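Local coordinates for CG8862 (Drosophila melanogaster, PDB 3ISM), which probably cleaves DNA and RNA as a magnesium-dependent mitochondrial endonuclease of the DNA/RNA non-specific family, at residues V223-P228 against T250-K255. Residues are numbered along the deposited sequence; the frame is centred on the assembly and turned at random. Where two conformers were deposited one is given.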
loop_
_atom_site.group_PDB
_atom_site.type_symbol
_atom_site.label_atom_id
_atom_site.label_comp_id
_atom_site.label_asym_id
_atom_site.label_seq_id
_atom_site.Cartn_x
_atom_site.Cartn_y
_atom_site.Cartn_z
ATOM N N VAL B 223 20.178 -18.363 1.880
ATOM C CA VAL B 223 19.125 -18.547 2.885
ATOM C C VAL B 223 17.909 -17.651 2.630
ATOM O O VAL B 223 16.813 -17.916 3.148
ATOM C CB VAL B 223 19.638 -18.357 4.343
ATOM C CG1 VAL B 223 20.997 -19.023 4.536
ATOM C CG2 VAL B 223 19.686 -16.884 4.729
ATOM N N PHE B 224 18.080 -16.630 1.797
ATOM C CA PHE B 224 17.006 -15.693 1.502
ATOM C C PHE B 224 16.227 -16.024 0.233
ATOM O O PHE B 224 15.373 -15.257 -0.190
ATOM C CB PHE B 224 17.563 -14.284 1.441
ATOM C CG PHE B 224 18.119 -13.815 2.741
ATOM C CD1 PHE B 224 17.273 -13.561 3.819
ATOM C CD2 PHE B 224 19.485 -13.630 2.895
ATOM C CE1 PHE B 224 17.791 -13.132 5.033
ATOM C CE2 PHE B 224 20.016 -13.194 4.094
ATOM C CZ PHE B 224 19.171 -12.947 5.173
ATOM N N GLN B 225 16.527 -17.176 -0.358
ATOM C CA GLN B 225 15.820 -17.647 -1.544
ATOM C C GLN B 225 14.376 -18.039 -1.200
ATOM O O GLN B 225 14.140 -18.705 -0.200
ATOM C CB GLN B 225 16.582 -18.810 -2.197
ATOM C CG GLN B 225 17.700 -18.352 -3.137
ATOM C CD GLN B 225 18.557 -19.496 -3.688
ATOM O OE1 GLN B 225 18.943 -20.408 -2.963
ATOM N NE2 GLN B 225 18.871 -19.428 -4.985
ATOM N N VAL B 226 13.437 -17.567 -2.023
ATOM C CA VAL B 226 11.999 -17.767 -1.844
ATOM C C VAL B 226 11.390 -18.139 -3.216
ATOM O O VAL B 226 11.878 -17.660 -4.240
ATOM C CB VAL B 226 11.320 -16.443 -1.325
ATOM C CG1 VAL B 226 9.911 -16.682 -0.912
ATOM C CG2 VAL B 226 12.065 -15.856 -0.136
ATOM N N PRO B 227 10.334 -18.990 -3.247
ATOM C CA PRO B 227 9.632 -19.198 -4.512
ATOM C C PRO B 227 9.126 -17.887 -5.098
ATOM O O PRO B 227 8.544 -17.090 -4.373
ATOM C CB PRO B 227 8.445 -20.081 -4.111
ATOM C CG PRO B 227 8.947 -20.848 -2.936
ATOM C CD PRO B 227 9.799 -19.867 -2.178
ATOM N N PRO B 228 9.347 -17.662 -6.409
ATOM C CA PRO B 228 8.965 -16.399 -7.059
ATOM C C PRO B 228 7.489 -16.044 -6.899
ATOM O O PRO B 228 7.166 -14.866 -6.787
ATOM C CB PRO B 228 9.294 -16.643 -8.535
ATOM C CG PRO B 228 9.453 -18.128 -8.673
ATOM C CD PRO B 228 9.979 -18.596 -7.355
ATOM N N THR B 250 15.759 -24.045 -14.387
ATOM C CA THR B 250 15.901 -24.106 -12.937
ATOM C C THR B 250 15.285 -22.891 -12.278
ATOM O O THR B 250 15.193 -21.815 -12.879
ATOM C CB THR B 250 17.378 -24.185 -12.464
ATOM O OG1 THR B 250 18.064 -22.999 -12.866
ATOM C CG2 THR B 250 18.101 -25.422 -13.030
ATOM N N ILE B 251 14.866 -23.082 -11.031
ATOM C CA ILE B 251 14.393 -22.006 -10.179
ATOM C C ILE B 251 15.128 -22.162 -8.866
ATOM O O ILE B 251 15.043 -23.215 -8.225
ATOM C CB ILE B 251 12.883 -22.118 -9.918
ATOM C CG1 ILE B 251 12.105 -22.104 -11.243
ATOM C CG2 ILE B 251 12.441 -21.036 -8.952
ATOM C CD1 ILE B 251 10.588 -22.239 -11.090
ATOM N N ASN B 252 15.858 -21.120 -8.480
ATOM C CA ASN B 252 16.728 -21.157 -7.312
ATOM C C ASN B 252 17.588 -22.422 -7.263
ATOM O O ASN B 252 17.655 -23.095 -6.240
ATOM C CB ASN B 252 15.926 -20.958 -6.019
ATOM C CG ASN B 252 15.419 -19.526 -5.869
ATOM O OD1 ASN B 252 16.140 -18.576 -6.161
ATOM N ND2 ASN B 252 14.177 -19.372 -5.413
ATOM N N GLY B 253 18.211 -22.746 -8.394
ATOM C CA GLY B 253 19.113 -23.889 -8.487
ATOM C C GLY B 253 18.448 -25.252 -8.510
ATOM O O GLY B 253 19.117 -26.258 -8.376
ATOM N N LYS B 254 17.136 -25.286 -8.700
ATOM C CA LYS B 254 16.382 -26.530 -8.633
ATOM C C LYS B 254 15.712 -26.802 -9.977
ATOM O O LYS B 254 15.021 -25.939 -10.503
ATOM C CB LYS B 254 15.334 -26.441 -7.519
ATOM C CG LYS B 254 14.603 -27.735 -7.249
ATOM C CD LYS B 254 13.347 -27.496 -6.417
ATOM C CE LYS B 254 12.458 -28.744 -6.376
ATOM N NZ LYS B 254 13.219 -29.963 -5.973
ATOM N N LYS B 255 15.926 -28.001 -10.520
ATOM C CA LYS B 255 15.423 -28.385 -11.851
ATOM C C LYS B 255 13.894 -28.369 -11.961
ATOM O O LYS B 255 13.196 -28.900 -11.094
ATOM C CB LYS B 255 15.942 -29.778 -12.243
ATOM C CG LYS B 255 17.449 -29.869 -12.437
ATOM C CD LYS B 255 17.886 -31.302 -12.689
ATOM C CE LYS B 255 19.404 -31.410 -12.768
ATOM N NZ LYS B 255 19.889 -32.820 -12.843
#
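A small surface contact, mostly polar, sets the tip of the C-terminal hairpin against the loop that leads into helix 228-235, away from the active site. Its centre is N252, whose CG stands anti to its own carbonyl carbon (chi1 -71°), carrying the amide across to 223-228. N252 ND2 gives a weak hydrogen bond to V226 O, 3.1 Å long and bent to 133° at the hydrogen; N252 OD1 accepts one from the backbone N of S207. S207 OG also donates to V226 O, so amide and carbonyl are each tied to strand 203-211. Strands 250-251 and 254-255 are joined by a type I' turn, I251 to K254, closed by backbone hydrogen bonds from I251 N to K254 O (2.9 Å) and K254 N to I251 O (3.0 Å); 254-255 is the outermost strand, within this chain, of the large mixed sheet. Q225 meets N252 tip to tip, amide planes 60° apart, its extended chain bringing CG within 3.4 Å of N252 OD1. An alanine at Q225 would probably leave the N252 amide less well packed, since CG, CD and NE2 would be gone. Beside the amide, the P228 and I251 side chains cross obliquely in an apolar contact, P228 CD lying 3.8 Å from I251 CG2.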